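Local atomic coordinates of agglutinin (Rhizoctonia solani, PDB entry 4G9M), a protein that probably binds carbohydrates as a dimeric fungal lectin with a ricin-type beta-trefoil fold. Residues B[67-75]-B[81-90]. Numbering follows the deposited sequence.
Sequences TYVGTASNI and VVGSTTAVPL
With CG1 of both Val69 (chi1 164°) and Val81 (chi1 179°) swung anti to the backbone N, the two methyls meet across the hairpin, Val69 CG1 standing 3.8 Å from Val81 CG1, and both side chains also rest on Ile34. Val88 has its CG1 anti as well (chi1 166°), which sends that methyl tip to tip against Ile75 CD1, while its CG2 lies 3.6 Å from Gly70 CA. Tyr126 of strand 122-128 packs against Ile75, Val81 and Val88, and its hydroxyl bonds Gly70 O.

Strands 68-71 and 81-84 run antiparallel, with Tyr68–Ser84 and Gly70–Val82 as the hydrogen-bonded pairs. Tyr68 N gives Ser84 O a nearly straight bond of 2.8 Å; that from Val82 N to Gly70 O is also nearly straight at hydrogen but longer (3.2 Å), and its donor stands well above the carbonyl plane.

Beyond Ser84 the chain folds back through an ST turn, Thr86 N donating to Ser84 OG, which also bonds Glu30. The returning segment is tied to the strand directly and through water: Val88 N bonds Val69 O at 2.9 Å, one water bridges Val69 O and Val88 O, and another joins Thr71 N to Thr86 O. Ala87 CB sits 3.5 Å from Tyr68 CB, obliquely to the ring.

This is a beta hairpin whose outgoing chain curls back over its first strand, set among the antiparallel hairpins of a ricin-type beta-trefoil.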
loop_
_atom_site.group_PDB
_atom_site.type_symbol
_atom_site.label_atom_id
_atom_site.label_comp_id
_atom_site.label_asym_id
_atom_site.label_seq_id
_atom_site.Cartn_x
_atom_site.Cartn_y
_atom_site.Cartn_z
ATOM N N THR B 67 10.448 19.785 -7.319
ATOM C CA THR B 67 9.663 19.146 -8.367
ATOM C C THR B 67 9.247 17.742 -7.948
ATOM O O THR B 67 9.724 17.211 -6.939
ATOM C CB THR B 67 10.396 19.116 -9.713
ATOM O OG1 THR B 67 11.661 18.454 -9.576
ATOM C CG2 THR B 67 10.618 20.527 -10.227
ATOM N N TYR B 68 8.361 17.145 -8.731
ATOM C CA TYR B 68 7.727 15.903 -8.339
ATOM C C TYR B 68 8.157 14.728 -9.193
ATOM O O TYR B 68 8.606 14.891 -10.336
ATOM C CB TYR B 68 6.213 16.048 -8.459
ATOM C CG TYR B 68 5.615 17.068 -7.526
ATOM C CD1 TYR B 68 5.600 18.418 -7.860
ATOM C CD2 TYR B 68 5.090 16.687 -6.283
ATOM C CE1 TYR B 68 5.048 19.362 -7.000
ATOM C CE2 TYR B 68 4.540 17.633 -5.414
ATOM C CZ TYR B 68 4.521 18.957 -5.780
ATOM O OH TYR B 68 3.978 19.896 -4.925
ATOM N N VAL B 69 7.981 13.531 -8.648
ATOM C CA VAL B 69 8.103 12.318 -9.459
ATOM C C VAL B 69 7.056 12.374 -10.553
ATOM O O VAL B 69 5.857 12.439 -10.277
ATOM C CB VAL B 69 7.888 11.051 -8.619
ATOM C CG1 VAL B 69 7.633 9.816 -9.516
ATOM C CG2 VAL B 69 9.093 10.841 -7.708
ATOM N N GLY B 70 7.521 12.356 -11.796
ATOM C CA GLY B 70 6.638 12.480 -12.934
ATOM C C GLY B 70 7.118 11.610 -14.066
ATOM O O GLY B 70 7.805 10.598 -13.854
ATOM N N THR B 71 6.756 11.991 -15.283
ATOM C CA THR B 71 7.084 11.167 -16.441
ATOM C C THR B 71 7.559 11.993 -17.638
ATOM O O THR B 71 7.159 13.140 -17.820
ATOM C CB THR B 71 5.890 10.266 -16.835
ATOM O OG1 THR B 71 6.262 9.385 -17.909
ATOM C CG2 THR B 71 4.702 11.112 -17.248
ATOM N N ALA B 72 8.434 11.381 -18.429
ATOM C CA ALA B 72 8.956 11.955 -19.671
ATOM C C ALA B 72 7.942 11.980 -20.810
ATOM O O ALA B 72 8.032 12.827 -21.697
ATOM C CB ALA B 72 10.169 11.157 -20.113
ATOM N N SER B 73 7.023 11.017 -20.818
ATOM C CA SER B 73 6.085 10.856 -21.933
ATOM C C SER B 73 4.934 9.995 -21.451
ATOM O O SER B 73 4.926 9.597 -20.286
ATOM C CB SER B 73 6.775 10.239 -23.167
ATOM O OG SER B 73 7.215 8.918 -22.948
ATOM N N ASN B 74 3.970 9.718 -22.325
ATOM C CA ASN B 74 2.830 8.872 -21.972
ATOM C C ASN B 74 3.325 7.607 -21.294
ATOM O O ASN B 74 4.202 6.927 -21.820
ATOM C CB ASN B 74 2.010 8.501 -23.205
ATOM C CG ASN B 74 1.483 9.705 -23.946
ATOM O OD1 ASN B 74 1.783 9.903 -25.128
ATOM N ND2 ASN B 74 0.691 10.516 -23.264
ATOM N N ILE B 75 2.787 7.310 -20.116
ATOM C CA ILE B 75 3.303 6.196 -19.331
ATOM C C ILE B 75 3.083 4.862 -20.053
ATOM O O ILE B 75 1.947 4.504 -20.393
ATOM C CB ILE B 75 2.710 6.181 -17.899
ATOM C CG1 ILE B 75 3.180 7.413 -17.124
ATOM C CG2 ILE B 75 3.099 4.910 -17.173
ATOM C CD1 ILE B 75 2.535 7.563 -15.726
ATOM N N VAL B 81 11.167 7.816 -15.603
ATOM C CA VAL B 81 10.687 8.572 -14.456
ATOM C C VAL B 81 11.583 9.802 -14.321
ATOM O O VAL B 81 12.804 9.689 -14.346
ATOM C CB VAL B 81 10.741 7.725 -13.180
ATOM C CG1 VAL B 81 10.274 8.525 -11.985
ATOM C CG2 VAL B 81 9.881 6.473 -13.363
ATOM N N VAL B 82 10.974 10.976 -14.206
ATOM C CA VAL B 82 11.724 12.229 -14.231
ATOM C C VAL B 82 11.138 13.238 -13.256
ATOM O O VAL B 82 9.986 13.100 -12.817
ATOM C CB VAL B 82 11.710 12.875 -15.634
ATOM C CG1 VAL B 82 12.389 11.965 -16.674
ATOM C CG2 VAL B 82 10.279 13.254 -16.057
ATOM N N GLY B 83 11.932 14.251 -12.913
ATOM C CA GLY B 83 11.441 15.357 -12.106
ATOM C C GLY B 83 10.569 16.267 -12.951
ATOM O O GLY B 83 10.933 16.617 -14.073
ATOM N N SER B 84 9.418 16.666 -12.415
ATOM C CA SER B 84 8.433 17.396 -13.217
ATOM C C SER B 84 7.651 18.367 -12.350
ATOM O O SER B 84 7.483 18.140 -11.152
ATOM C CB SER B 84 7.455 16.413 -13.867
ATOM O OG SER B 84 6.526 17.075 -14.720
ATOM N N THR B 85 7.164 19.443 -12.958
ATOM C CA THR B 85 6.278 20.376 -12.265
ATOM C C THR B 85 4.882 19.720 -12.227
ATOM O O THR B 85 3.974 20.184 -11.536
ATOM C CB THR B 85 6.245 21.746 -12.991
ATOM O OG1 THR B 85 7.586 22.180 -13.255
ATOM C CG2 THR B 85 5.618 22.801 -12.148
ATOM N N THR B 86 4.728 18.643 -12.994
ATOM C CA THR B 86 3.504 17.843 -12.972
ATOM C C THR B 86 3.732 16.476 -12.335
ATOM O O THR B 86 4.345 15.582 -12.934
ATOM C CB THR B 86 2.935 17.631 -14.394
ATOM O OG1 THR B 86 2.796 18.893 -15.049
ATOM C CG2 THR B 86 1.553 16.957 -14.309
ATOM N N ALA B 87 3.233 16.301 -11.114
ATOM C CA ALA B 87 3.349 15.027 -10.440
ATOM C C ALA B 87 2.530 13.948 -11.134
ATOM O O ALA B 87 1.401 14.183 -11.558
ATOM C CB ALA B 87 2.878 15.152 -8.989
ATOM N N VAL B 88 3.106 12.757 -11.248
ATOM C CA VAL B 88 2.289 11.585 -11.491
ATOM C C VAL B 88 1.759 11.094 -10.137
ATOM O O VAL B 88 2.549 10.757 -9.248
ATOM C CB VAL B 88 3.113 10.473 -12.166
ATOM C CG1 VAL B 88 2.374 9.128 -12.116
ATOM C CG2 VAL B 88 3.443 10.863 -13.602
ATOM N N PRO B 89 0.423 11.069 -9.957
ATOM C CA PRO B 89 -0.101 10.555 -8.685
ATOM C C PRO B 89 0.175 9.062 -8.524
ATOM O O PRO B 89 0.126 8.317 -9.507
ATOM C CB PRO B 89 -1.608 10.830 -8.790
ATOM C CG PRO B 89 -1.879 10.781 -10.299
ATOM C CD PRO B 89 -0.659 11.432 -10.899
ATOM N N LEU B 90 0.463 8.640 -7.291
ATOM C CA LEU B 90 0.937 7.285 -7.002
ATOM C C LEU B 90 0.074 6.622 -5.929
ATOM O O LEU B 90 -0.679 7.295 -5.219
ATOM C CB LEU B 90 2.395 7.316 -6.510
ATOM C CG LEU B 90 3.372 8.134 -7.364
ATOM C CD1 LEU B 90 4.665 8.414 -6.599
ATOM C CD2 LEU B 90 3.662 7.413 -8.665
HETATM O O HOH W 1 4.524 12.070 -7.699
HETATM O O HOH W 2 4.771 14.238 -15.356
#